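Local coordinates for regulatory Subunit of Protein Kinase A (cAMP-dependent) from Euglena gracilis (Euglena gracilis, PDB 6RSX) that probably serves as the cAMP-sensing regulatory subunit of protein kinase A, binding one cyclic nucleotide in each of two tandem cyclic nucleotide-binding domains, at residues Q158-L163 with Y175-M180; P167-L172 with F205-D210. All blocks are in the same frame, centred on the assembly; numbering follows the deposited sequence. Where two conformers were deposited one is given.

Interaction 1: Q158-L163 with Y175-M180. With CMP (adenosine-3',5'-cyclic-monophosphate), chain B.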
ATOM      1  N   GLN A 158      -5.739  -8.247  10.747  1.00 42.05           N
ATOM      2  CA  GLN A 158      -6.400  -7.268  11.600  1.00 43.64           C
ATOM      3  C   GLN A 158      -7.289  -6.317  10.819  1.00 48.27           C
ATOM      4  O   GLN A 158      -8.274  -5.817  11.365  1.00 45.64           O
ATOM      5  CB  GLN A 158      -5.359  -6.503  12.405  1.00 44.77           C
ATOM      6  CG  GLN A 158      -4.726  -7.432  13.437  1.00 52.94           C
ATOM      7  CD  GLN A 158      -3.650  -6.757  14.276  1.00 63.33           C
ATOM      8  OE1 GLN A 158      -2.952  -5.849  13.811  1.00 65.27           O
ATOM      9  NE2 GLN A 158      -3.508  -7.212  15.522  1.00 69.50           N
ATOM     10  N   TYR A 159      -6.994  -6.069   9.550  1.00 41.13           N
ATOM     11  CA  TYR A 159      -7.787  -5.104   8.797  1.00 41.35           C
ATOM     12  C   TYR A 159      -8.741  -5.751   7.797  1.00 44.38           C
ATOM     13  O   TYR A 159      -9.429  -5.036   7.066  1.00 42.04           O
ATOM     14  CB  TYR A 159      -6.846  -4.121   8.103  1.00 46.29           C
ATOM     15  CG  TYR A 159      -6.274  -3.107   9.071  1.00 48.54           C
ATOM     16  CD1 TYR A 159      -6.979  -1.950   9.386  1.00 53.36           C
ATOM     17  CD2 TYR A 159      -5.061  -3.326   9.710  1.00 46.19           C
ATOM     18  CE1 TYR A 159      -6.476  -1.015  10.287  1.00 49.73           C
ATOM     19  CE2 TYR A 159      -4.539  -2.389  10.609  1.00 50.86           C
ATOM     20  CZ  TYR A 159      -5.265  -1.225  10.884  1.00 52.07           C
ATOM     21  OH  TYR A 159      -4.779  -0.295  11.771  1.00 52.20           O
ATOM     22  N   GLU A 160      -8.844  -7.088   7.788  1.00 45.41           N
ATOM     23  CA  GLU A 160      -9.654  -7.744   6.767  1.00 46.66           C
ATOM     24  C   GLU A 160     -11.118  -7.345   6.879  1.00 45.14           C
ATOM     25  O   GLU A 160     -11.726  -6.918   5.895  1.00 46.61           O
ATOM     26  CB  GLU A 160      -9.492  -9.267   6.856  1.00 52.37           C
ATOM     27  CG  GLU A 160      -8.873  -9.882   5.600  1.00 66.08           C
ATOM     28  CD  GLU A 160      -9.370  -9.239   4.290  1.00 79.36           C
ATOM     29  OE1 GLU A 160      -8.576  -8.531   3.623  1.00 77.96           O
ATOM     30  OE2 GLU A 160     -10.554  -9.439   3.926  1.00 84.71           O
ATOM     31  N   ASP A 161     -11.709  -7.482   8.068  1.00 45.18           N
ATOM     32  CA  ASP A 161     -13.118  -7.118   8.229  1.00 55.99           C
ATOM     33  C   ASP A 161     -13.363  -5.663   7.822  1.00 51.50           C
ATOM     34  O   ASP A 161     -14.316  -5.358   7.089  1.00 50.96           O
ATOM     35  CB  ASP A 161     -13.573  -7.353   9.675  1.00 52.92           C
ATOM     36  CG  ASP A 161     -13.574  -8.820  10.055  0.38 56.84           C
ATOM     37  OD1 ASP A 161     -13.640  -9.668   9.135  0.67 55.72           O
ATOM     38  OD2 ASP A 161     -13.504  -9.121  11.269  0.88 65.41           O
ATOM     39  N   PHE A 162     -12.503  -4.752   8.286  1.00 47.03           N
ATOM     40  CA  PHE A 162     -12.684  -3.339   7.966  1.00 43.68           C
ATOM     41  C   PHE A 162     -12.733  -3.119   6.458  1.00 46.62           C
ATOM     42  O   PHE A 162     -13.660  -2.485   5.937  1.00 47.13           O
ATOM     43  CB  PHE A 162     -11.561  -2.515   8.601  1.00 45.39           C
ATOM     44  CG  PHE A 162     -11.705  -1.023   8.389  1.00 47.65           C
ATOM     45  CD1 PHE A 162     -12.723  -0.322   9.009  1.00 46.32           C
ATOM     46  CD2 PHE A 162     -10.816  -0.330   7.581  1.00 50.30           C
ATOM     47  CE1 PHE A 162     -12.862   1.060   8.818  1.00 47.44           C
ATOM     48  CE2 PHE A 162     -10.943   1.039   7.392  1.00 51.90           C
ATOM     49  CZ  PHE A 162     -11.968   1.733   8.000  1.00 47.82           C
ATOM     50  N   LEU A 163     -11.747  -3.653   5.734  1.00 46.86           N
ATOM     51  CA  LEU A 163     -11.668  -3.401   4.300  1.00 50.11           C
ATOM     52  C   LEU A 163     -12.838  -4.031   3.555  1.00 52.63           C
ATOM     53  O   LEU A 163     -13.273  -3.502   2.523  1.00 51.45           O
ATOM     54  CB  LEU A 163     -10.331  -3.914   3.753  1.00 53.40           C
ATOM     55  CG  LEU A 163      -9.118  -3.272   4.437  1.00 47.01           C
ATOM     56  CD1 LEU A 163      -7.795  -3.980   4.085  1.00 52.17           C
ATOM     57  CD2 LEU A 163      -9.054  -1.814   4.103  1.00 49.82           C
ATOM     58  N   TYR A 175      -6.845  -9.684  -3.359  1.00 39.66           N
ATOM     59  CA  TYR A 175      -5.427  -9.387  -3.168  1.00 40.43           C
ATOM     60  C   TYR A 175      -5.205  -7.886  -2.991  1.00 35.39           C
ATOM     61  O   TYR A 175      -4.325  -7.474  -2.216  1.00 36.56           O
ATOM     62  CB  TYR A 175      -4.586  -9.892  -4.339  1.00 38.22           C
ATOM     63  CG  TYR A 175      -3.129  -9.762  -4.038  1.00 36.54           C
ATOM     64  CD1 TYR A 175      -2.523 -10.592  -3.083  1.00 35.67           C
ATOM     65  CD2 TYR A 175      -2.343  -8.860  -4.707  1.00 35.82           C
ATOM     66  CE1 TYR A 175      -1.183 -10.456  -2.775  1.00 33.77           C
ATOM     67  CE2 TYR A 175      -1.000  -8.700  -4.408  1.00 34.97           C
ATOM     68  CZ  TYR A 175      -0.403  -9.527  -3.468  1.00 31.43           C
ATOM     69  OH  TYR A 175       0.947  -9.372  -3.168  1.00 33.31           O
ATOM     70  N   GLU A 176      -5.990  -7.070  -3.699  1.00 38.41           N
ATOM     71  CA  GLU A 176      -5.932  -5.623  -3.498  1.00 40.66           C
ATOM     72  C   GLU A 176      -6.252  -5.253  -2.052  1.00 39.10           C
ATOM     73  O   GLU A 176      -5.623  -4.348  -1.485  1.00 40.07           O
ATOM     74  CB  GLU A 176      -6.862  -4.913  -4.494  1.00 44.39           C
ATOM     75  CG  GLU A 176      -6.244  -4.806  -5.871  1.00 42.79           C
ATOM     76  CD  GLU A 176      -7.221  -4.327  -6.941  1.00 46.03           C
ATOM     77  OE1 GLU A 176      -8.460  -4.435  -6.758  1.00 46.21           O
ATOM     78  OE2 GLU A 176      -6.733  -3.848  -7.976  1.00 51.71           O
ATOM     79  N   ARG A 177      -7.188  -5.963  -1.416  1.00 39.23           N
ATOM     80  CA  ARG A 177      -7.430  -5.740   0.013  1.00 41.62           C
ATOM     81  C   ARG A 177      -6.183  -6.000   0.856  1.00 43.66           C
ATOM     82  O   ARG A 177      -5.907  -5.263   1.809  1.00 40.31           O
ATOM     83  CB  ARG A 177      -8.580  -6.620   0.521  1.00 44.44           C
ATOM     84  CG  ARG A 177      -9.946  -6.150   0.054  1.00 46.85           C
ATOM     85  CD  ARG A 177     -11.095  -7.036   0.572  1.00 52.46           C
ATOM     86  NE  ARG A 177     -12.340  -6.364   0.240  1.00 71.77           N
ATOM     87  CZ  ARG A 177     -12.866  -6.340  -0.986  1.00 81.87           C
ATOM     88  NH1 ARG A 177     -12.261  -7.001  -1.972  1.00 83.46           N
ATOM     89  NH2 ARG A 177     -13.992  -5.665  -1.233  1.00 71.87           N
ATOM     90  N   MET A 178      -5.428  -7.060   0.535  0.53 38.59           N
ATOM     91  CA  MET A 178      -4.226  -7.357   1.300  0.53 36.32           C
ATOM     92  C   MET A 178      -3.194  -6.246   1.167  0.53 34.33           C
ATOM     93  O   MET A 178      -2.561  -5.856   2.154  0.53 35.94           O
ATOM     94  CB  MET A 178      -3.627  -8.693   0.837  0.53 35.04           C
ATOM     95  CG  MET A 178      -4.646  -9.790   0.732  0.53 35.81           C
ATOM     96  SD  MET A 178      -3.812 -11.387   0.536  0.53 48.31           S
ATOM     97  CE  MET A 178      -3.166 -11.734   2.183  0.53 43.66           C
ATOM     98  N   THR A 179      -2.975  -5.754  -0.048  1.00 33.29           N
ATOM     99  CA  THR A 179      -1.950  -4.731  -0.232  1.00 37.26           C
ATOM    100  C   THR A 179      -2.423  -3.406   0.357  1.00 33.81           C
ATOM    101  O   THR A 179      -1.609  -2.616   0.842  1.00 34.16           O
ATOM    102  CB  THR A 179      -1.598  -4.587  -1.713  1.00 40.13           C
ATOM    103  OG1 THR A 179      -2.785  -4.344  -2.438  1.00 42.83           O
ATOM    104  CG2 THR A 179      -1.017  -5.874  -2.251  1.00 41.02           C
ATOM    105  N   MET A 180      -3.736  -3.196   0.380  1.00 36.74           N
ATOM    106  CA  MET A 180      -4.274  -2.008   1.042  1.00 38.24           C
ATOM    107  C   MET A 180      -4.020  -2.096   2.540  1.00 36.65           C
ATOM    108  O   MET A 180      -3.541  -1.136   3.157  1.00 36.64           O
ATOM    109  CB  MET A 180      -5.766  -1.857   0.725  1.00 34.68           C
ATOM    110  CG  MET A 180      -6.409  -0.602   1.385  1.00 36.95           C
ATOM    111  SD  MET A 180      -5.673   0.953   0.836  1.00 39.25           S
ATOM    112  CE  MET A 180      -6.097   0.968  -0.877  1.00 39.89           C
TER
HETATM  113  P   CMP B 501       2.723 -15.941  -4.200  1.00 30.07           P
HETATM  114  O1P CMP B 501       3.830 -16.490  -3.237  1.00 30.96           O
HETATM  115  O2P CMP B 501       1.381 -16.535  -4.313  1.00 26.91           O
HETATM  116  O5' CMP B 501       3.281 -16.017  -5.706  1.00 28.73           O
HETATM  117  C5' CMP B 501       2.713 -15.217  -6.742  1.00 31.06           C
HETATM  118  C4' CMP B 501       2.678 -13.806  -6.232  1.00 29.54           C
HETATM  119  O4' CMP B 501       2.040 -12.869  -7.110  1.00 30.66           O
HETATM  120  C3' CMP B 501       1.885 -13.648  -4.961  1.00 30.37           C
HETATM  121  O3' CMP B 501       2.514 -14.278  -3.868  1.00 29.99           O
HETATM  122  C2' CMP B 501       1.744 -12.127  -4.846  1.00 30.34           C
HETATM  123  O2' CMP B 501       2.911 -11.609  -4.228  1.00 31.14           O
HETATM  124  C1' CMP B 501       1.723 -11.709  -6.344  1.00 31.51           C
HETATM  125  N9  CMP B 501       0.435 -11.214  -6.813  1.00 31.24           N
HETATM  126  C8  CMP B 501       0.249 -10.049  -7.527  1.00 32.51           C
HETATM  127  N7  CMP B 501      -1.032  -9.950  -7.834  1.00 32.42           N
HETATM  128  C5  CMP B 501      -1.648 -11.008  -7.286  1.00 34.07           C
HETATM  129  C6  CMP B 501      -2.980 -11.320  -7.306  1.00 36.45           C
HETATM  130  N6  CMP B 501      -4.111 -10.649  -7.900  1.00 39.36           N
HETATM  131  N1  CMP B 501      -3.438 -12.388  -6.692  1.00 34.87           N
HETATM  132  C2  CMP B 501      -2.532 -13.206  -6.073  1.00 34.70           C
HETATM  133  N3  CMP B 501      -1.192 -12.909  -6.026  1.00 31.25           N
HETATM  134  C4  CMP B 501      -0.758 -11.798  -6.660  1.00 32.91           C
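Arg177 and Met180 of helix 174-183 pack against Leu163 and Glu160 near the end of helix 149-165. The two helices, joined by a short 3-10 turn, match the N3A motif of cyclic nucleotide-binding domains. Over these segments the axes come within 9.7 Å, with their directions 120° apart, and 225 Å² is buried between them. At the start of 175-180, Tyr175 turns to a bound cAMP. With CG anti to the backbone N (chi1 -172°), its ring stacks face-on against the adenine, whose C4 sits over the ring centre, 3.7 Å above the plane. Closest in this overlap is Tyr175 CD2 to C5 of the nucleotide, 3.4 Å. The phenol OH hydrogen-bonds Glu115 OE2, and the other Glu115 oxygen, OE1, bonds the nucleotide, so one carboxylate ties the capping tyrosine and the ligand together. A leucine in place of Tyr175 would probably leave the adenine without its flat cover and Glu115 OE2 without its hydroxyl mate. Two residues on, nearly on the other side of the helix, Arg177 turns to helix 149-165. Its chain is extended from CG to NE, and Glu160 crosses it at about a right angle. The carboxylate meets the aliphatic part of the arginine: Glu160 OE1 is 3.6 Å from Arg177 CB, and Glu160 OE2 is 4.2 Å from Arg177 CD. The position of the guanidinium end is doubtful. Leu163 closes tightly on the backbone of the same residue, with CD1 3.2 Å from Arg177 O. Met178 points away from helix 149-165, toward helix 115-120. Met180 ends the walk: its sulfur bends away from helix 149-165, leaving CG to touch Leu163 CD2 at 4.0 Å.

Interaction 2: P167-L172 with F205-D210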
ATOM      1  N   PRO A 167     -17.450   1.051   2.273  1.00 46.69           N
ATOM      2  CA  PRO A 167     -17.868   1.207   0.876  1.00 41.39           C
ATOM      3  C   PRO A 167     -16.758   1.659  -0.041  1.00 39.45           C
ATOM      4  O   PRO A 167     -16.747   1.301  -1.225  1.00 47.44           O
ATOM      5  CB  PRO A 167     -18.986   2.268   0.966  1.00 39.11           C
ATOM      6  CG  PRO A 167     -19.558   2.038   2.339  1.00 46.99           C
ATOM      7  CD  PRO A 167     -18.391   1.678   3.220  1.00 44.82           C
ATOM      8  N   LEU A 168     -15.830   2.471   0.464  1.00 41.82           N
ATOM      9  CA  LEU A 168     -14.741   2.968  -0.365  1.00 40.06           C
ATOM     10  C   LEU A 168     -13.995   1.824  -1.042  1.00 41.35           C
ATOM     11  O   LEU A 168     -13.531   1.955  -2.182  1.00 45.58           O
ATOM     12  CB  LEU A 168     -13.774   3.783   0.498  1.00 43.23           C
ATOM     13  CG  LEU A 168     -12.523   4.293  -0.226  1.00 43.68           C
ATOM     14  CD1 LEU A 168     -12.883   5.257  -1.335  1.00 41.49           C
ATOM     15  CD2 LEU A 168     -11.531   4.903   0.761  1.00 41.11           C
ATOM     16  N   PHE A 169     -13.877   0.698  -0.350  1.00 42.45           N
ATOM     17  CA  PHE A 169     -13.057  -0.407  -0.835  1.00 43.04           C
ATOM     18  C   PHE A 169     -13.863  -1.483  -1.552  1.00 50.03           C
ATOM     19  O   PHE A 169     -13.340  -2.577  -1.802  1.00 46.59           O
ATOM     20  CB  PHE A 169     -12.285  -1.018   0.336  1.00 43.65           C
ATOM     21  CG  PHE A 169     -11.338  -0.049   0.996  1.00 45.34           C
ATOM     22  CD1 PHE A 169     -10.423   0.661   0.234  1.00 44.57           C
ATOM     23  CD2 PHE A 169     -11.388   0.174   2.359  1.00 49.41           C
ATOM     24  CE1 PHE A 169      -9.546   1.552   0.824  1.00 44.80           C
ATOM     25  CE2 PHE A 169     -10.503   1.077   2.959  1.00 50.99           C
ATOM     26  CZ  PHE A 169      -9.585   1.755   2.182  1.00 40.55           C
ATOM     27  N   GLU A 170     -15.113  -1.190  -1.921  1.00 47.60           N
ATOM     28  CA  GLU A 170     -15.996  -2.240  -2.424  1.00 54.41           C
ATOM     29  C   GLU A 170     -15.423  -2.918  -3.666  1.00 46.52           C
ATOM     30  O   GLU A 170     -15.621  -4.120  -3.860  1.00 56.35           O
ATOM     31  CB  GLU A 170     -17.378  -1.657  -2.742  1.00 50.58           C
ATOM     32  CG  GLU A 170     -17.430  -0.980  -4.068  1.00 54.88           C
ATOM     33  N   ALA A 171     -14.744  -2.163  -4.532  1.00 46.18           N
ATOM     34  CA  ALA A 171     -14.287  -2.649  -5.826  1.00 47.71           C
ATOM     35  C   ALA A 171     -12.909  -3.308  -5.762  1.00 53.35           C
ATOM     36  O   ALA A 171     -12.426  -3.806  -6.786  1.00 56.63           O
ATOM     37  CB  ALA A 171     -14.260  -1.511  -6.842  1.00 49.12           C
ATOM     38  N   LEU A 172     -12.261  -3.323  -4.604  1.00 46.69           N
ATOM     39  CA  LEU A 172     -10.964  -3.984  -4.514  1.00 50.66           C
ATOM     40  C   LEU A 172     -11.111  -5.500  -4.606  1.00 49.53           C
ATOM     41  O   LEU A 172     -12.010  -6.092  -4.008  1.00 49.51           O
ATOM     42  CB  LEU A 172     -10.265  -3.606  -3.211  1.00 42.60           C
ATOM     43  CG  LEU A 172      -9.420  -2.330  -3.240  1.00 45.66           C
ATOM     44  CD1 LEU A 172     -10.235  -1.067  -3.513  1.00 52.14           C
ATOM     45  CD2 LEU A 172      -8.704  -2.237  -1.896  1.00 47.30           C
ATOM     46  N   PHE A 205      -4.218  10.786   2.942  1.00 39.47           N
ATOM     47  CA  PHE A 205      -5.620  10.449   2.753  1.00 36.59           C
ATOM     48  C   PHE A 205      -6.063   9.633   3.961  1.00 40.88           C
ATOM     49  O   PHE A 205      -5.333   8.743   4.417  1.00 39.15           O
ATOM     50  CB  PHE A 205      -5.781   9.645   1.452  1.00 37.46           C
ATOM     51  CG  PHE A 205      -7.156   9.111   1.232  1.00 39.23           C
ATOM     52  CD1 PHE A 205      -8.214   9.969   0.955  1.00 37.08           C
ATOM     53  CD2 PHE A 205      -7.409   7.746   1.312  1.00 39.17           C
ATOM     54  CE1 PHE A 205      -9.502   9.473   0.749  1.00 38.83           C
ATOM     55  CE2 PHE A 205      -8.688   7.246   1.101  1.00 42.18           C
ATOM     56  CZ  PHE A 205      -9.734   8.097   0.807  1.00 38.72           C
ATOM     57  N   TYR A 206      -7.247   9.931   4.489  1.00 36.11           N
ATOM     58  CA  TYR A 206      -7.667   9.349   5.758  1.00 33.73           C
ATOM     59  C   TYR A 206      -9.005   8.652   5.624  1.00 36.20           C
ATOM     60  O   TYR A 206      -9.913   9.160   4.948  1.00 37.56           O
ATOM     61  CB  TYR A 206      -7.788  10.446   6.832  1.00 40.93           C
ATOM     62  CG  TYR A 206      -6.472  11.092   7.129  1.00 39.41           C
ATOM     63  CD1 TYR A 206      -6.008  12.143   6.330  1.00 36.74           C
ATOM     64  CD2 TYR A 206      -5.673  10.630   8.189  1.00 36.90           C
ATOM     65  CE1 TYR A 206      -4.762  12.736   6.612  1.00 37.95           C
ATOM     66  CE2 TYR A 206      -4.463  11.211   8.470  1.00 40.83           C
ATOM     67  CZ  TYR A 206      -4.019  12.262   7.676  1.00 40.88           C
ATOM     68  OH  TYR A 206      -2.808  12.840   7.940  1.00 46.36           O
ATOM     69  N   ILE A 207      -9.144   7.515   6.310  1.00 34.82           N
ATOM     70  CA  ILE A 207     -10.432   6.843   6.478  1.00 36.29           C
ATOM     71  C   ILE A 207     -10.711   6.740   7.970  1.00 37.69           C
ATOM     72  O   ILE A 207      -9.864   6.265   8.740  1.00 36.34           O
ATOM     73  CB  ILE A 207     -10.450   5.439   5.826  1.00 39.39           C
ATOM     74  CG1 ILE A 207      -9.976   5.490   4.378  1.00 37.83           C
ATOM     75  CG2 ILE A 207     -11.862   4.847   5.874  1.00 40.63           C
ATOM     76  CD1 ILE A 207      -8.515   5.098   4.234  1.00 41.93           C
ATOM     77  N   ILE A 208     -11.907   7.154   8.382  1.00 36.75           N
ATOM     78  CA  ILE A 208     -12.263   7.126   9.794  1.00 36.79           C
ATOM     79  C   ILE A 208     -12.713   5.723  10.186  1.00 35.41           C
ATOM     80  O   ILE A 208     -13.610   5.152   9.548  1.00 38.61           O
ATOM     81  CB  ILE A 208     -13.372   8.146  10.080  1.00 38.75           C
ATOM     82  CG1 ILE A 208     -12.891   9.524   9.615  1.00 34.02           C
ATOM     83  CG2 ILE A 208     -13.739   8.087  11.562  1.00 39.50           C
ATOM     84  CD1 ILE A 208     -14.019  10.547   9.489  1.00 40.17           C
ATOM     85  N   ILE A 209     -12.101   5.180  11.235  1.00 38.13           N
ATOM     86  CA  ILE A 209     -12.567   3.926  11.825  1.00 39.63           C
ATOM     87  C   ILE A 209     -13.654   4.228  12.853  1.00 43.86           C
ATOM     88  O   ILE A 209     -14.762   3.698  12.777  1.00 42.51           O
ATOM     89  CB  ILE A 209     -11.419   3.134  12.465  1.00 40.62           C
ATOM     90  CG1 ILE A 209     -10.370   2.798  11.398  1.00 43.81           C
ATOM     91  CG2 ILE A 209     -11.969   1.866  13.094  1.00 44.11           C
ATOM     92  CD1 ILE A 209      -9.068   2.286  11.986  1.00 47.41           C
ATOM     93  N   ASP A 210     -13.341   5.066  13.834  1.00 42.97           N
ATOM     94  CA  ASP A 210     -14.333   5.500  14.805  1.00 46.45           C
ATOM     95  C   ASP A 210     -14.079   6.965  15.126  1.00 43.71           C
ATOM     96  O   ASP A 210     -12.985   7.491  14.907  1.00 47.64           O
ATOM     97  CB  ASP A 210     -14.310   4.636  16.087  1.00 44.95           C
ATOM     98  CG  ASP A 210     -12.936   4.532  16.720  0.53 48.68           C
ATOM     99  OD1 ASP A 210     -12.539   5.466  17.443  0.69 50.17           O
ATOM    100  OD2 ASP A 210     -12.256   3.496  16.522  1.00 55.40           O
TER
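Leu168 pushes its CD2 methyl between Phe205 and Ile207, two residues of strand 204-208 whose side chains lie on the same side of the strand. A chi1 of 176° swings CG away from the backbone N and points the leucine's branch at the strand, and CD2 arrives in the plane of the Phe205 ring, at its edge. It sits level with two ring carbons, 3.7 Å from Phe205 CZ and equally close to CE2. Leu168 and Phe205 come at each other from opposite directions, so the methyl meets the far rim of the phenylalanine in plane. Phe266 meets that same ring with the planes at about 45°. The leucine methyl is also 4.0 Å from Ile207 CG1. Segment 167-172 begins with the 3-10 turn of an N3A motif, and the strand belongs to the antiparallel beta barrel of the second cyclic nucleotide-binding domain, so here the helical part of that domain rests on its barrel. Ile207 makes the second half of the join. Its chi2 of 98° lies off the staggered positions and carries CD1 toward Phe169, to 4.1 Å from Phe169 CZ, on an oblique approach to the ring. Leu168 CG lies over one face of the Phe169 ring, toward the rim, and the end of that ring comes nearer the strand. Backbone bonds hold the turn that carries them: Glu170 N to Pro167 O, 3.1 Å, and Leu172 N to Phe169 O, which closes a type I beta turn. Helix 274-280 packs against both partners, with Ile276 and Leu277 touching Leu168 and Leu277 also touching Phe205. Past Ile207 the chain turns a corner at Ile209, where Ile209 and Asp210 together face His257, a classic beta bulge.

Overall arrangement
The segments alternate along the chain, 158-163, 167-172, 175-180 and 205-210, so the turn of interaction 2 is the link between the two helices of interaction 1. Their centres are 10 Å apart and they touch directly: Leu163 CD2 lies 3.4 Å from Phe169 CE2, and Met180 also touches Phe169. Phe162 and Ile207 touch too, so helix 149-165 reaches the strand itself. Only interaction 1 holds a pocket residue, Tyr175; Phe205 stands about 6 Å, side chain to ligand, from the other cAMP. Tyr175 shares helix 174-183 with Arg177 and Met180, and from there the packing runs through Leu163 and Phe169 to Ile207.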